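Local coordinates for hypothetical protein TTHA1013 (Thermus thermophilus, PDB 1WV8) that is of unknown function, a small two-subunit protein of the DUF1902 family, probably a distant relative of Met-repressor-like proteins, at residues A39-M44 and V60-E65. Residues are numbered along the deposited sequence; the frame is centred on the assembly and turned at random.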
loop_
_atom_site.group_PDB
_atom_site.type_symbol
_atom_site.label_atom_id
_atom_site.label_comp_id
_atom_site.label_asym_id
_atom_site.label_seq_id
_atom_site.Cartn_x
_atom_site.Cartn_y
_atom_site.Cartn_z
ATOM N N ALA A 39 -1.438 -5.463 10.446
ATOM C CA ALA A 39 -1.201 -6.177 11.690
ATOM C C ALA A 39 -1.339 -7.681 11.449
ATOM O O ALA A 39 -0.410 -8.453 11.720
ATOM C CB ALA A 39 -2.196 -5.716 12.749
ATOM N N LYS A 40 -2.489 -8.098 10.921
ATOM C CA LYS A 40 -2.717 -9.517 10.665
ATOM C C LYS A 40 -1.632 -10.122 9.770
ATOM O O LYS A 40 -1.136 -11.214 10.046
ATOM C CB LYS A 40 -4.101 -9.724 10.047
ATOM C CG LYS A 40 -5.239 -9.265 10.944
ATOM C CD LYS A 40 -6.602 -9.628 10.377
ATOM C CE LYS A 40 -7.708 -9.301 11.379
ATOM N NZ LYS A 40 -9.058 -9.737 10.921
ATOM N N LEU A 41 -1.250 -9.406 8.716
ATOM C CA LEU A 41 -0.228 -9.891 7.791
ATOM C C LEU A 41 1.126 -10.141 8.459
ATOM O O LEU A 41 1.803 -11.125 8.164
ATOM C CB LEU A 41 -0.061 -8.899 6.633
ATOM C CG LEU A 41 -0.930 -9.106 5.381
ATOM C CD1 LEU A 41 -2.267 -9.655 5.775
ATOM C CD2 LEU A 41 -1.094 -7.789 4.622
ATOM N N ALA A 42 1.509 -9.241 9.355
ATOM C CA ALA A 42 2.780 -9.338 10.063
ATOM C C ALA A 42 2.927 -10.678 10.762
ATOM O O ALA A 42 4.028 -11.215 10.874
ATOM C CB ALA A 42 2.894 -8.212 11.075
ATOM N N VAL A 43 1.807 -11.217 11.225
ATOM C CA VAL A 43 1.801 -12.494 11.921
ATOM C C VAL A 43 1.717 -13.675 10.955
ATOM O O VAL A 43 2.583 -14.551 10.951
ATOM C CB VAL A 43 0.613 -12.579 12.893
ATOM C CG1 VAL A 43 0.663 -13.883 13.647
ATOM C CG2 VAL A 43 0.638 -11.406 13.860
HETATM N N MSE A 44 0.675 -13.686 10.132
HETATM C CA MSE A 44 0.450 -14.766 9.178
HETATM C C MSE A 44 1.503 -15.035 8.112
HETATM O O MSE A 44 1.839 -16.190 7.858
HETATM C CB MSE A 44 -0.880 -14.556 8.471
HETATM C CG MSE A 44 -2.091 -14.797 9.328
HETATM SE SE MSE A 44 -3.641 -14.703 8.198
HETATM C CE MSE A 44 -3.182 -16.107 6.936
ATOM N N VAL A 60 13.638 -9.807 5.282
ATOM C CA VAL A 60 12.439 -9.663 4.459
ATOM C C VAL A 60 11.471 -8.589 4.944
ATOM O O VAL A 60 11.196 -8.475 6.140
ATOM C CB VAL A 60 11.660 -11.002 4.358
ATOM C CG1 VAL A 60 10.431 -10.822 3.481
ATOM C CG2 VAL A 60 12.554 -12.087 3.783
ATOM N N GLU A 61 10.962 -7.802 3.999
ATOM C CA GLU A 61 9.999 -6.747 4.300
ATOM C C GLU A 61 8.711 -6.975 3.508
ATOM O O GLU A 61 8.731 -7.459 2.369
ATOM C CB GLU A 61 10.569 -5.375 3.954
ATOM C CG GLU A 61 11.058 -5.250 2.520
ATOM C CD GLU A 61 11.273 -3.806 2.091
ATOM O OE1 GLU A 61 11.958 -3.056 2.820
ATOM O OE2 GLU A 61 10.764 -3.423 1.015
ATOM N N LEU A 62 7.598 -6.617 4.128
ATOM C CA LEU A 62 6.278 -6.756 3.524
ATOM C C LEU A 62 5.805 -5.432 2.904
ATOM O O LEU A 62 5.731 -4.419 3.599
ATOM C CB LEU A 62 5.292 -7.196 4.610
ATOM C CG LEU A 62 3.821 -7.384 4.254
ATOM C CD1 LEU A 62 3.663 -8.641 3.425
ATOM C CD2 LEU A 62 3.004 -7.490 5.534
ATOM N N ARG A 63 5.499 -5.430 1.603
ATOM C CA ARG A 63 5.003 -4.215 0.942
ATOM C C ARG A 63 3.501 -4.357 0.624
ATOM O O ARG A 63 3.112 -5.033 -0.333
ATOM C CB ARG A 63 5.772 -3.933 -0.355
ATOM C CG ARG A 63 5.372 -2.611 -1.025
ATOM C CD ARG A 63 6.126 -2.362 -2.330
ATOM N NE ARG A 63 7.577 -2.292 -2.153
ATOM C CZ ARG A 63 8.444 -2.116 -3.149
ATOM N NH1 ARG A 63 8.004 -1.989 -4.395
ATOM N NH2 ARG A 63 9.748 -2.078 -2.907
ATOM N N LEU A 64 2.659 -3.740 1.448
ATOM C CA LEU A 64 1.215 -3.781 1.235
ATOM C C LEU A 64 0.846 -2.701 0.228
ATOM O O LEU A 64 1.106 -1.516 0.454
ATOM C CB LEU A 64 0.473 -3.522 2.534
ATOM C CG LEU A 64 -0.812 -4.317 2.816
ATOM C CD1 LEU A 64 -1.736 -3.442 3.643
ATOM C CD2 LEU A 64 -1.501 -4.748 1.534
ATOM N N GLU A 65 0.237 -3.114 -0.880
ATOM C CA GLU A 65 -0.144 -2.194 -1.945
ATOM C C GLU A 65 -1.658 -2.057 -2.104
ATOM O O GLU A 65 -2.386 -3.048 -2.101
ATOM C CB GLU A 65 0.463 -2.670 -3.266
ATOM C CG GLU A 65 1.987 -2.821 -3.215
ATOM C CD GLU A 65 2.538 -3.621 -4.385
ATOM O OE1 GLU A 65 2.076 -4.768 -4.579
ATOM O OE2 GLU A 65 3.433 -3.109 -5.101
#
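Leu-41, Leu-62 and Leu-64 meet in a buried, wholly apolar contact where helix 34-51 lies across one face of the sheet, over strand 61-69. No hydrogen bond links the two segments; the join is made almost wholly by side chains, and the axes of segments 39-44 and 61-65 come within 10.2 Å, their N-to-C directions 144° apart and so roughly antiparallel. Helix-on-sheet packing commonly works through alternation along the strand, and here Leu-62 and Leu-64 both point at the helix while Arg-63 between them points away from it. Leu-62 has CG anti to its backbone N (chi1 178°), an extension that carries CD2 up to CB of Leu-41 at 3.5 Å, touching that side chain at its root. Leu-62 CD2 also comes within 4.5 Å of Ala-42 N, a looser approach. Further out, Leu-41 uses a branch: its CD2 lies 3.9 Å from CG of Leu-64, the two side chains crossing at about a right angle. Leu-41 thus meets one strand leucine near its base and the other near its end. Val-45, Leu-37 and Leu-38 of the same helix and Val-6 and Ala-8 of strand 3-11 continue this core. The edge of strand 61-69 pairs antiparallel with a strand of the second subunit, so one sheet spans the dimer. The contact is characteristic of a two-layer alpha/beta fold, in which a helix packs its apolar side against one face of a sheet.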